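Local coordinates for sensor protein (Rhodopseudomonas palustris, PDB 2OOL) that senses light through a bound biliverdin chromophore as a bacteriophytochrome, this piece being its chromophore-binding domain, and probably signals through a histidine kinase region, at residues A[128-133]-A[255-260]; A[101-106]-A[119-124]; A[44-49]-A[60-65]; A[53-58]-A[76-81]. All coordinates share one frame; numbering follows the deposited sequence. Where two conformers were deposited one is given.

Interaction 1 (A[128-133]-A[255-260]); sequences IVILEL and IDLSFS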
loop_
_atom_site.group_PDB
_atom_site.type_symbol
_atom_site.label_atom_id
_atom_site.label_comp_id
_atom_site.label_asym_id
_atom_site.label_seq_id
_atom_site.Cartn_x
_atom_site.Cartn_y
_atom_site.Cartn_z
ATOM N N ILE A 128 21.345 -23.279 4.662
ATOM C CA ILE A 128 21.870 -22.212 5.535
ATOM C C ILE A 128 20.975 -20.993 5.599
ATOM O O ILE A 128 20.099 -20.822 4.775
ATOM C CB ILE A 128 23.315 -21.765 5.118
ATOM C CG1 ILE A 128 23.346 -21.252 3.681
ATOM C CG2 ILE A 128 24.330 -22.925 5.332
ATOM C CD1 ILE A 128 24.504 -20.377 3.377
ATOM N N VAL A 129 21.270 -20.094 6.536
ATOM C CA VAL A 129 20.486 -18.885 6.758
ATOM C C VAL A 129 21.386 -17.716 6.552
ATOM O O VAL A 129 22.455 -17.681 7.120
ATOM C CB VAL A 129 19.960 -18.839 8.216
ATOM C CG1 VAL A 129 19.177 -17.563 8.459
ATOM C CG2 VAL A 129 19.120 -20.100 8.519
ATOM N N ILE A 130 20.945 -16.767 5.728
ATOM C CA ILE A 130 21.700 -15.598 5.382
ATOM C C ILE A 130 20.882 -14.429 5.943
ATOM O O ILE A 130 19.688 -14.348 5.689
ATOM C CB ILE A 130 21.874 -15.468 3.865
ATOM C CG1 ILE A 130 22.801 -16.561 3.306
ATOM C CG2 ILE A 130 22.378 -14.056 3.464
ATOM C CD1 ILE A 130 23.078 -16.528 1.793
ATOM N N LEU A 131 21.518 -13.591 6.755
ATOM C CA LEU A 131 20.913 -12.356 7.248
ATOM C C LEU A 131 21.595 -11.170 6.589
ATOM O O LEU A 131 22.814 -11.087 6.576
ATOM C CB LEU A 131 21.047 -12.271 8.757
ATOM C CG LEU A 131 20.630 -10.923 9.418
ATOM C CD1 LEU A 131 19.120 -10.671 9.297
ATOM C CD2 LEU A 131 21.042 -10.865 10.848
ATOM N N GLU A 132 20.827 -10.243 6.060
ATOM C CA GLU A 132 21.417 -9.080 5.464
ATOM C C GLU A 132 20.851 -7.826 6.135
ATOM O O GLU A 132 19.677 -7.778 6.423
ATOM C CB GLU A 132 21.128 -9.085 3.967
ATOM C CG GLU A 132 21.826 -10.217 3.207
ATOM C CD GLU A 132 21.442 -10.265 1.745
ATOM O OE1 GLU A 132 20.333 -10.735 1.451
ATOM O OE2 GLU A 132 22.251 -9.840 0.899
ATOM N N LEU A 133 21.713 -6.843 6.380
ATOM C CA LEU A 133 21.371 -5.622 7.103
ATOM C C LEU A 133 21.415 -4.476 6.151
ATOM O O LEU A 133 22.476 -4.180 5.600
ATOM C CB LEU A 133 22.402 -5.384 8.226
ATOM C CG LEU A 133 22.487 -6.389 9.351
ATOM C CD1 LEU A 133 23.379 -5.843 10.457
ATOM C CD2 LEU A 133 21.116 -6.744 9.850
ATOM N N ILE A 255 29.345 -19.630 -1.256
ATOM C CA ILE A 255 28.010 -19.310 -0.825
ATOM C C ILE A 255 27.190 -18.816 -2.036
ATOM O O ILE A 255 27.560 -17.854 -2.703
ATOM C CB ILE A 255 28.021 -18.263 0.361
ATOM C CG1 ILE A 255 28.662 -18.913 1.604
ATOM C CG2 ILE A 255 26.621 -17.845 0.698
ATOM C CD1 ILE A 255 29.078 -17.954 2.735
ATOM N N ASP A 256 26.085 -19.505 -2.272
ATOM C CA ASP A 256 25.146 -19.200 -3.313
ATOM C C ASP A 256 24.335 -17.979 -2.901
ATOM O O ASP A 256 23.484 -18.050 -2.016
ATOM C CB ASP A 256 24.231 -20.425 -3.555
ATOM C CG ASP A 256 23.331 -20.250 -4.738
ATOM O OD1 ASP A 256 23.015 -19.103 -5.125
ATOM O OD2 ASP A 256 22.965 -21.272 -5.337
ATOM N N LEU A 257 24.608 -16.856 -3.549
ATOM C CA LEU A 257 23.926 -15.607 -3.240
ATOM C C LEU A 257 22.724 -15.362 -4.132
ATOM O O LEU A 257 22.173 -14.266 -4.168
ATOM C CB LEU A 257 24.939 -14.491 -3.280
ATOM C CG LEU A 257 26.071 -14.638 -2.252
ATOM C CD1 LEU A 257 27.131 -13.612 -2.469
ATOM C CD2 LEU A 257 25.500 -14.470 -0.870
ATOM N N SER A 258 22.244 -16.395 -4.822
ATOM C CA SER A 258 21.062 -16.209 -5.696
ATOM C C SER A 258 19.944 -15.348 -5.089
ATOM O O SER A 258 19.401 -14.457 -5.771
ATOM C CB SER A 258 20.466 -17.546 -6.103
ATOM O OG SER A 258 21.349 -18.297 -6.902
ATOM N N PHE A 259 19.568 -15.626 -3.833
ATOM C CA PHE A 259 18.456 -14.949 -3.155
ATOM C C PHE A 259 18.887 -13.822 -2.199
ATOM O O PHE A 259 18.088 -13.310 -1.431
ATOM C CB PHE A 259 17.551 -15.968 -2.496
ATOM C CG PHE A 259 16.826 -16.805 -3.474
ATOM C CD1 PHE A 259 15.683 -16.310 -4.103
ATOM C CD2 PHE A 259 17.334 -18.019 -3.881
ATOM C CE1 PHE A 259 15.034 -17.059 -5.060
ATOM C CE2 PHE A 259 16.674 -18.797 -4.845
ATOM C CZ PHE A 259 15.528 -18.295 -5.448
ATOM N N SER A 260 20.121 -13.356 -2.323
ATOM C CA SER A 260 20.623 -12.324 -1.462
ATOM C C SER A 260 20.469 -10.935 -2.076
ATOM O O SER A 260 20.859 -10.707 -3.215
ATOM C CB SER A 260 22.105 -12.592 -1.123
ATOM O OG SER A 260 22.823 -11.362 -1.413
#
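S260 and E132 make the polar half of this contact: S260 OG donates to E132 OE2 at 2.8 Å, coming in from above the carboxylate plane, 39° out of it. The E132 chain, extended beyond CG, carries the carboxylate across from the strand to S260. The buried carboxylate has more donors just beyond, V261 N for OE1 and L262 N for OE2. The other half is apolar. I130 CD1 meets I255 CG2 at 3.9 Å and L257 CD2 at 4.1 Å, the two isoleucines passing each other antiparallel. Behind them the loop holds its own shape: D256 OD1 accepts S258 N at 2.8 Å in an Asx turn and S258 OG as well, and a type I turn from L257 to S260 closes with S260 N on L257 O. The loop comes from the GAF domain, and S258 touches H34 of the N-terminal segment, consistent with the lasso of the knot known in bacteriophytochromes. Strand 128-134 belongs to the PAS sheet, where it runs between strands 114-125 and 44-48, so I130 also packs on H123 and L45.

Interaction 2 (A[101-106]-A[119-124]); sequences AINPIR and NGILHR
N103 holds CG anti to its carbonyl carbon (chi1 -83°), which turns its amide onto the backbone of L122; the chi2 of -24° then sets OD1 and ND2 against that residue's N and O. L122 N reaches N103 OD1 at 2.9 Å, almost straight at 174°, while N103 ND2 donates to L122 O at 2.8 Å, with the acceptor close to the amide plane. Both polar backbone atoms of L122 are thus gripped by one side chain, which takes the place of a strand partner. Regular antiparallel pairing starts two residues on. I105 and G120 form a hydrogen-bonded pair, I105 N to G120 O at 2.9 Å and G120 N to I105 O at 2.6 Å, and R106 and N119 follow as a non-hydrogen-bonded pair. The switch falls at P104, whose peptide bond is cis; its CB packs on I121 CD1 at 3.9 Å, and its ring and the N119 side chain run alongside each other. I105 CD1 also meets L122 CD2, but I105 was deposited in two conformers and the tightness of that touch is doubtful. This is the hairpin at the outer edge of the PAS sheet: helix 84-94 packs on I105 and L122, Y308 of helix 308-332 packs on P104 and I121, and strand 128-134 pairs with the far edge of strand 114-125.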
loop_
_atom_site.group_PDB
_atom_site.type_symbol
_atom_site.label_atom_id
_atom_site.label_comp_id
_atom_site.label_asym_id
_atom_site.label_seq_id
_atom_site.Cartn_x
_atom_site.Cartn_y
_atom_site.Cartn_z
ATOM N N ALA A 101 5.903 -13.370 5.601
ATOM C CA ALA A 101 5.465 -12.068 6.114
ATOM C C ALA A 101 6.574 -11.290 6.848
ATOM O O ALA A 101 6.493 -10.061 6.961
ATOM C CB ALA A 101 4.289 -12.264 7.032
ATOM N N ILE A 102 7.613 -11.988 7.288
ATOM C CA ILE A 102 8.545 -11.474 8.280
ATOM C C ILE A 102 9.434 -10.312 7.804
ATOM O O ILE A 102 9.651 -9.374 8.569
ATOM C CB ILE A 102 9.461 -12.634 8.863
ATOM C CG1 ILE A 102 10.702 -12.929 7.959
ATOM C CG2 ILE A 102 8.628 -13.897 9.164
ATOM C CD1 ILE A 102 10.889 -14.399 7.460
ATOM N N ASN A 103 9.951 -10.367 6.568
ATOM C CA ASN A 103 10.954 -9.402 6.126
ATOM C C ASN A 103 10.254 -8.050 5.835
ATOM O O ASN A 103 9.138 -8.033 5.277
ATOM C CB ASN A 103 11.678 -9.859 4.859
ATOM C CG ASN A 103 12.834 -10.840 5.124
ATOM O OD1 ASN A 103 13.423 -10.883 6.207
ATOM N ND2 ASN A 103 13.165 -11.639 4.101
ATOM N N PRO A 104 10.897 -6.927 6.198
ATOM C CA PRO A 104 12.124 -6.759 6.949
ATOM C C PRO A 104 11.840 -6.786 8.458
ATOM O O PRO A 104 10.724 -6.458 8.879
ATOM C CB PRO A 104 12.593 -5.378 6.493
ATOM C CG PRO A 104 11.368 -4.624 6.320
ATOM C CD PRO A 104 10.355 -5.606 5.787
ATOM N N ILE A 105 12.864 -7.135 9.229
ATOM C CA ILE A 105 12.810 -7.188 10.669
ATOM C C ILE A 105 13.713 -6.085 11.185
ATOM O O ILE A 105 14.824 -5.964 10.709
ATOM C CB ILE A 105 13.352 -8.563 11.152
ATOM C CG1 ILE A 105 12.600 -9.707 10.461
ATOM C CG2 ILE A 105 13.248 -8.696 12.665
ATOM C CD1 ILE A 105 13.507 -10.820 9.985
ATOM N N ARG A 106 13.270 -5.282 12.152
ATOM C CA ARG A 106 14.151 -4.239 12.683
ATOM C C ARG A 106 15.165 -4.891 13.572
ATOM O O ARG A 106 14.810 -5.629 14.457
ATOM C CB ARG A 106 13.393 -3.168 13.467
ATOM C CG ARG A 106 14.337 -2.015 13.997
ATOM C CD ARG A 106 14.065 -1.597 15.429
ATOM N NE ARG A 106 14.913 -0.449 15.715
ATOM C CZ ARG A 106 14.482 0.777 16.013
ATOM N NH1 ARG A 106 13.172 1.108 16.153
ATOM N NH2 ARG A 106 15.415 1.698 16.176
ATOM N N ASN A 119 17.348 -2.610 8.699
ATOM C CA ASN A 119 16.335 -3.508 8.191
ATOM C C ASN A 119 17.056 -4.820 8.037
ATOM O O ASN A 119 18.011 -4.923 7.249
ATOM C CB ASN A 119 15.830 -3.094 6.778
ATOM C CG ASN A 119 14.579 -2.284 6.795
ATOM O OD1 ASN A 119 14.128 -1.832 5.716
ATOM N ND2 ASN A 119 13.968 -2.122 7.950
ATOM N N GLY A 120 16.564 -5.836 8.734
ATOM C CA GLY A 120 17.119 -7.180 8.626
ATOM C C GLY A 120 16.348 -8.027 7.620
ATOM O O GLY A 120 15.104 -8.185 7.719
ATOM N N ILE A 121 17.085 -8.579 6.650
ATOM C CA ILE A 121 16.486 -9.323 5.542
ATOM C C ILE A 121 17.045 -10.741 5.641
ATOM O O ILE A 121 18.215 -10.964 5.419
ATOM C CB ILE A 121 16.856 -8.734 4.147
ATOM C CG1 ILE A 121 16.740 -7.210 4.130
ATOM C CG2 ILE A 121 16.043 -9.436 3.003
ATOM C CD1 ILE A 121 15.385 -6.727 4.082
ATOM N N LEU A 122 16.169 -11.660 5.972
ATOM C CA LEU A 122 16.469 -13.019 6.321
ATOM C C LEU A 122 16.034 -13.974 5.197
ATOM O O LEU A 122 14.945 -13.803 4.598
ATOM C CB LEU A 122 15.625 -13.319 7.553
ATOM C CG LEU A 122 16.077 -14.198 8.678
ATOM C CD1 LEU A 122 17.584 -14.119 8.977
ATOM C CD2 LEU A 122 15.185 -13.731 9.871
ATOM N N HIS A 123 16.863 -14.960 4.891
ATOM C CA HIS A 123 16.442 -16.041 4.017
ATOM C C HIS A 123 17.213 -17.349 4.205
ATOM O O HIS A 123 18.321 -17.369 4.732
ATOM C CB HIS A 123 16.401 -15.601 2.543
ATOM C CG HIS A 123 17.694 -15.742 1.821
ATOM N ND1 HIS A 123 18.563 -14.685 1.650
ATOM C CD2 HIS A 123 18.220 -16.787 1.127
ATOM C CE1 HIS A 123 19.589 -15.084 0.908
ATOM N NE2 HIS A 123 19.408 -16.360 0.582
ATOM N N ARG A 124 16.564 -18.423 3.774
ATOM C CA ARG A 124 17.067 -19.805 3.860
ATOM C C ARG A 124 17.272 -20.363 2.456
ATOM O O ARG A 124 16.349 -20.327 1.683
ATOM C CB ARG A 124 15.996 -20.662 4.475
ATOM C CG ARG A 124 16.032 -20.765 5.968
ATOM C CD ARG A 124 15.095 -21.921 6.389
ATOM N NE ARG A 124 14.841 -21.934 7.826
ATOM C CZ ARG A 124 14.157 -21.002 8.494
ATOM N NH1 ARG A 124 13.613 -19.952 7.871
ATOM N NH2 ARG A 124 14.021 -21.133 9.814
#

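Interaction 3 (A[44-49]-A[60-65]); sequences YLFVVS and ANVEDL
The Y44 ring carries L65 CD2 over the centre of one face, in a CH-pi contact 3.9 Å from the centroid and only 8° off the ring normal. L65 CB sits over the same face, nearer the CE1 side. Across the ring plane the N61 amide lies beneath the CD1-CE1 rim, off the ring centre, its plane turned 27° from the ring, and N61 ND2 comes to 3.4 Å from Y44 CD1. This is the corner of the PAS fold where strand 44-48 of the sheet meets the short helix 62-66 that follows strand 55-59. No hydrogen bond crosses between the two segments; the polar atoms of N61 meet ring carbons. V62 CG2 touches both aromatic residues, 3.7 Å from Y44 CD1 and 3.9 Å from F46 CZ, approaching both rings obliquely. In N61, CG stands in the crowded position between the backbone N and carbonyl carbon (chi1 70°), which turns the amide back toward the Y44 ring. Partners just outside hold it there, S59 OG for OD1 and G43 O for ND2. S59 OG also pairs with L45 N, so the same hydroxyl ties the amide to the strand. L65 goes on to touch R116 and F118 of strand 114-125, and R116 reaches Y44 too, which carries the packing across to that strand. At the ring edge N61 O lies near the plane, 3.4 Å from Y44 CE1, and this oxygen is already in use, accepting D64 N at 3.0 Å.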
loop_
_atom_site.group_PDB
_atom_site.type_symbol
_atom_site.label_atom_id
_atom_site.label_comp_id
_atom_site.label_asym_id
_atom_site.label_seq_id
_atom_site.Cartn_x
_atom_site.Cartn_y
_atom_site.Cartn_z
ATOM N N TYR A 44 25.294 -5.150 5.136
ATOM C CA TYR A 44 26.181 -6.161 5.723
ATOM C C TYR A 44 25.540 -7.554 5.666
ATOM O O TYR A 44 24.332 -7.686 5.812
ATOM C CB TYR A 44 26.502 -5.796 7.198
ATOM C CG TYR A 44 27.072 -4.406 7.397
ATOM C CD1 TYR A 44 28.439 -4.173 7.345
ATOM C CD2 TYR A 44 26.236 -3.312 7.658
ATOM C CE1 TYR A 44 28.962 -2.867 7.507
ATOM C CE2 TYR A 44 26.753 -2.013 7.811
ATOM C CZ TYR A 44 28.113 -1.812 7.731
ATOM O OH TYR A 44 28.631 -0.540 7.925
ATOM N N LEU A 45 26.350 -8.602 5.525
ATOM C CA LEU A 45 25.806 -9.965 5.409
ATOM C C LEU A 45 26.416 -10.927 6.426
ATOM O O LEU A 45 27.625 -10.920 6.632
ATOM C CB LEU A 45 26.039 -10.503 3.986
ATOM C CG LEU A 45 25.519 -11.868 3.571
ATOM C CD1 LEU A 45 25.285 -11.868 2.060
ATOM C CD2 LEU A 45 26.457 -13.060 4.001
ATOM N N PHE A 46 25.557 -11.761 7.025
ATOM C CA PHE A 46 25.976 -12.821 7.928
ATOM C C PHE A 46 25.334 -14.105 7.470
ATOM O O PHE A 46 24.166 -14.122 7.096
ATOM C CB PHE A 46 25.461 -12.530 9.319
ATOM C CG PHE A 46 25.959 -11.246 9.888
ATOM C CD1 PHE A 46 27.020 -11.245 10.790
ATOM C CD2 PHE A 46 25.373 -10.032 9.532
ATOM C CE1 PHE A 46 27.466 -10.074 11.362
ATOM C CE2 PHE A 46 25.853 -8.830 10.066
ATOM C CZ PHE A 46 26.879 -8.838 10.967
ATOM N N VAL A 47 26.100 -15.169 7.438
ATOM C CA VAL A 47 25.532 -16.502 7.452
ATOM C C VAL A 47 25.509 -16.931 8.876
ATOM O O VAL A 47 26.517 -16.823 9.537
ATOM C CB VAL A 47 26.367 -17.498 6.611
ATOM C CG1 VAL A 47 25.716 -18.847 6.655
ATOM C CG2 VAL A 47 26.518 -16.920 5.124
ATOM N N VAL A 48 24.365 -17.398 9.355
ATOM C CA VAL A 48 24.259 -17.887 10.717
ATOM C C VAL A 48 23.600 -19.274 10.772
ATOM O O VAL A 48 22.742 -19.614 9.956
ATOM C CB VAL A 48 23.443 -16.927 11.612
ATOM C CG1 VAL A 48 24.085 -15.526 11.658
ATOM C CG2 VAL A 48 22.037 -16.826 11.101
ATOM N N SER A 49 23.972 -20.057 11.768
ATOM C CA SER A 49 23.404 -21.380 11.925
ATOM C C SER A 49 22.020 -21.279 12.558
ATOM O O SER A 49 21.739 -20.362 13.314
ATOM C CB SER A 49 24.306 -22.229 12.800
ATOM O OG SER A 49 24.234 -21.744 14.109
ATOM N N ALA A 60 33.368 -8.573 4.736
ATOM C CA ALA A 60 34.562 -7.961 5.299
ATOM C C ALA A 60 34.306 -6.562 5.838
ATOM O O ALA A 60 35.010 -6.133 6.741
ATOM C CB ALA A 60 35.664 -7.874 4.219
ATOM N N ASN A 61 33.347 -5.846 5.227
ATOM C CA ASN A 61 32.941 -4.497 5.658
ATOM C C ASN A 61 32.358 -4.436 7.066
ATOM O O ASN A 61 32.288 -3.374 7.671
ATOM C CB ASN A 61 31.985 -3.805 4.627
ATOM C CG ASN A 61 30.578 -4.430 4.552
ATOM O OD1 ASN A 61 30.393 -5.596 4.831
ATOM N ND2 ASN A 61 29.577 -3.620 4.177
ATOM N N VAL A 62 31.963 -5.576 7.605
ATOM C CA VAL A 62 31.590 -5.672 9.010
ATOM C C VAL A 62 32.708 -5.175 9.955
ATOM O O VAL A 62 32.414 -4.737 11.058
ATOM C CB VAL A 62 31.149 -7.114 9.319
ATOM C CG1 VAL A 62 31.195 -7.417 10.725
ATOM C CG2 VAL A 62 29.727 -7.322 8.732
ATOM N N GLU A 63 33.964 -5.209 9.509
ATOM C CA GLU A 63 35.076 -4.658 10.283
ATOM C C GLU A 63 34.835 -3.194 10.624
ATOM O O GLU A 63 35.159 -2.743 11.730
ATOM C CB GLU A 63 36.400 -4.802 9.521
ATOM C CG GLU A 63 37.567 -4.038 10.136
ATOM C CD GLU A 63 38.914 -4.749 9.934
ATOM O OE1 GLU A 63 39.335 -4.980 8.775
ATOM O OE2 GLU A 63 39.542 -5.087 10.953
ATOM N N ASP A 64 34.257 -2.443 9.695
ATOM C CA ASP A 64 33.969 -1.068 9.999
ATOM C C ASP A 64 32.760 -0.931 10.916
ATOM O O ASP A 64 32.597 0.096 11.563
ATOM C CB ASP A 64 33.712 -0.268 8.735
ATOM C CG ASP A 64 34.739 -0.528 7.658
ATOM O OD1 ASP A 64 35.964 -0.441 7.949
ATOM O OD2 ASP A 64 34.305 -0.825 6.522
ATOM N N LEU A 65 31.880 -1.914 10.931
ATOM C CA LEU A 65 30.694 -1.818 11.750
ATOM C C LEU A 65 31.090 -2.037 13.185
ATOM O O LEU A 65 30.894 -1.177 14.025
ATOM C CB LEU A 65 29.646 -2.841 11.299
ATOM C CG LEU A 65 28.277 -2.831 11.979
ATOM C CD1 LEU A 65 27.627 -1.441 12.021
ATOM C CD2 LEU A 65 27.396 -3.885 11.371
#

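Interaction 4 (A[53-58]-A[76-81]); sequences LRIASV and VPIAHY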
loop_
_atom_site.group_PDB
_atom_site.type_symbol
_atom_site.label_atom_id
_atom_site.label_comp_id
_atom_site.label_asym_id
_atom_site.label_seq_id
_atom_site.Cartn_x
_atom_site.Cartn_y
_atom_site.Cartn_z
ATOM N N LEU A 53 22.475 -19.830 16.229
ATOM C CA LEU A 53 22.691 -18.624 15.477
ATOM C C LEU A 53 24.147 -18.113 15.510
ATOM O O LEU A 53 24.407 -16.907 15.584
ATOM C CB LEU A 53 21.675 -17.576 15.972
ATOM C CG LEU A 53 20.318 -17.738 15.287
ATOM C CD1 LEU A 53 19.323 -16.699 15.732
ATOM C CD2 LEU A 53 20.513 -17.608 13.777
ATOM N N ARG A 54 25.090 -19.035 15.418
ATOM C CA ARG A 54 26.509 -18.697 15.452
ATOM C C ARG A 54 26.937 -18.258 14.087
ATOM O O ARG A 54 26.478 -18.795 13.133
ATOM C CB ARG A 54 27.336 -19.905 15.868
ATOM C CG ARG A 54 27.152 -20.257 17.324
ATOM C CD ARG A 54 27.961 -21.466 17.803
ATOM N NE ARG A 54 27.717 -21.545 19.241
ATOM C CZ ARG A 54 28.448 -20.951 20.184
ATOM N NH1 ARG A 54 29.571 -20.300 19.888
ATOM N NH2 ARG A 54 28.074 -21.052 21.449
ATOM N N ILE A 55 27.884 -17.349 13.994
ATOM C CA ILE A 55 28.223 -16.756 12.689
ATOM C C ILE A 55 29.120 -17.718 11.891
ATOM O O ILE A 55 30.126 -18.176 12.388
ATOM C CB ILE A 55 28.910 -15.383 12.875
ATOM C CG1 ILE A 55 27.919 -14.353 13.417
ATOM C CG2 ILE A 55 29.574 -14.940 11.645
ATOM C CD1 ILE A 55 28.604 -13.172 14.078
ATOM N N ALA A 56 28.783 -17.978 10.632
ATOM C CA ALA A 56 29.627 -18.893 9.835
ATOM C C ALA A 56 30.372 -18.165 8.721
ATOM O O ALA A 56 31.413 -18.614 8.271
ATOM C CB ALA A 56 28.822 -20.114 9.333
ATOM N N SER A 57 29.907 -16.980 8.362
ATOM C CA SER A 57 30.623 -16.127 7.431
ATOM C C SER A 57 30.105 -14.696 7.569
ATOM O O SER A 57 28.946 -14.514 7.971
ATOM C CB SER A 57 30.370 -16.603 5.989
ATOM O OG SER A 57 30.825 -15.660 5.042
ATOM N N VAL A 58 30.957 -13.713 7.221
ATOM C CA VAL A 58 30.569 -12.297 7.221
ATOM C C VAL A 58 31.241 -11.607 6.086
ATOM O O VAL A 58 32.328 -12.017 5.664
ATOM C CB VAL A 58 30.997 -11.485 8.519
ATOM C CG1 VAL A 58 29.828 -11.370 9.520
ATOM C CG2 VAL A 58 32.236 -12.052 9.143
ATOM N N VAL A 76 30.924 -17.091 16.572
ATOM C CA VAL A 76 30.412 -16.303 17.675
ATOM C C VAL A 76 28.889 -16.169 17.573
ATOM O O VAL A 76 28.353 -15.987 16.497
ATOM C CB VAL A 76 31.087 -14.916 17.713
ATOM C CG1 VAL A 76 30.495 -14.082 18.810
ATOM C CG2 VAL A 76 32.597 -15.094 17.930
ATOM N N PRO A 77 28.176 -16.297 18.691
ATOM C CA PRO A 77 26.756 -16.052 18.587
ATOM C C PRO A 77 26.417 -14.606 18.096
ATOM O O PRO A 77 26.974 -13.607 18.574
ATOM C CB PRO A 77 26.243 -16.306 19.991
ATOM C CG PRO A 77 27.268 -17.093 20.654
ATOM C CD PRO A 77 28.574 -16.717 20.035
ATOM N N ILE A 78 25.530 -14.498 17.131
ATOM C CA ILE A 78 25.283 -13.175 16.546
ATOM C C ILE A 78 24.642 -12.264 17.623
ATOM O O ILE A 78 24.846 -11.048 17.616
ATOM C CB ILE A 78 24.448 -13.248 15.266
ATOM C CG1 ILE A 78 24.534 -11.897 14.498
ATOM C CG2 ILE A 78 23.017 -13.652 15.574
ATOM C CD1 ILE A 78 23.823 -11.878 13.213
ATOM N N ALA A 79 23.935 -12.886 18.568
ATOM C CA ALA A 79 23.221 -12.194 19.645
ATOM C C ALA A 79 24.138 -11.358 20.502
ATOM O O ALA A 79 23.676 -10.488 21.221
ATOM C CB ALA A 79 22.468 -13.190 20.509
ATOM N N HIS A 80 25.436 -11.639 20.466
ATOM C CA HIS A 80 26.383 -10.800 21.169
ATOM C C HIS A 80 26.468 -9.382 20.621
ATOM O O HIS A 80 26.821 -8.475 21.370
ATOM C CB HIS A 80 27.768 -11.428 21.230
ATOM C CG HIS A 80 27.841 -12.590 22.157
ATOM N ND1 HIS A 80 28.814 -13.554 22.059
ATOM C CD2 HIS A 80 27.044 -12.962 23.185
ATOM C CE1 HIS A 80 28.636 -14.459 23.003
ATOM N NE2 HIS A 80 27.560 -14.133 23.692
ATOM N N TYR A 81 26.108 -9.176 19.362
ATOM C CA TYR A 81 26.175 -7.847 18.760
ATOM C C TYR A 81 24.798 -7.242 18.467
ATOM O O TYR A 81 24.712 -6.259 17.747
ATOM C CB TYR A 81 26.936 -7.918 17.464
ATOM C CG TYR A 81 28.204 -8.678 17.565
ATOM C CD1 TYR A 81 28.252 -10.004 17.162
ATOM C CD2 TYR A 81 29.358 -8.082 18.062
ATOM C CE1 TYR A 81 29.411 -10.736 17.267
ATOM C CE2 TYR A 81 30.540 -8.805 18.172
ATOM C CZ TYR A 81 30.546 -10.138 17.765
ATOM O OH TYR A 81 31.684 -10.921 17.839
#
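L53 and I55 flank a single backbone bridge between R54 and P77: L53 O accepts I78 N at 3.1 Å, and V76 O accepts I55 N at 2.9 Å with the donor 36° above the carbonyl plane, while also taking a CA-H contact from R54. Outside, the extended R54 side chain runs alongside P77, and P77 CG rests on one face of the guanidinium, 3.8 Å above its plane and near the edge of the group rather than over its centre. N75 O accepts a hydrogen bond from R54 NH1. On the inner side the contacts are apolar: I55 CG1 meets I78 CB at 4.1 Å, with the two side chains crossing at about a right angle, and I55 CD1 reaches Y81 CE1 at 4.1 Å. L53 and I78 both continue onto L90 of helix 84-94. Here, in the PAS fold, the connection between helices 62-66 and 84-94, with its 3-10 turn at 78-80, closes against the start of strand 55-59, a sheet strand that goes on into a classic beta bulge where A56 and S57 both face V47.

All four contacts meet on the antiparallel sheet of the PAS domain. Interactions 3 and 4 interleave along the chain, are centred about 9 Å apart and share the pairing of strands 44-48 and 55-59. Interaction 2 follows at the hairpin edge, about 16 Å from the centres of both. Interaction 1 comes last, about 11 Å from the centres of interactions 2 and 3, because strand 128-134 pairs with strand 114-125 on one edge and with strand 44-48 on the other. Its second segment returns from the GAF domain, more than a hundred residues later. Interactions 2 to 4 therefore build the PAS domain itself, while interaction 1 joins it to the biliverdin-binding GAF domain.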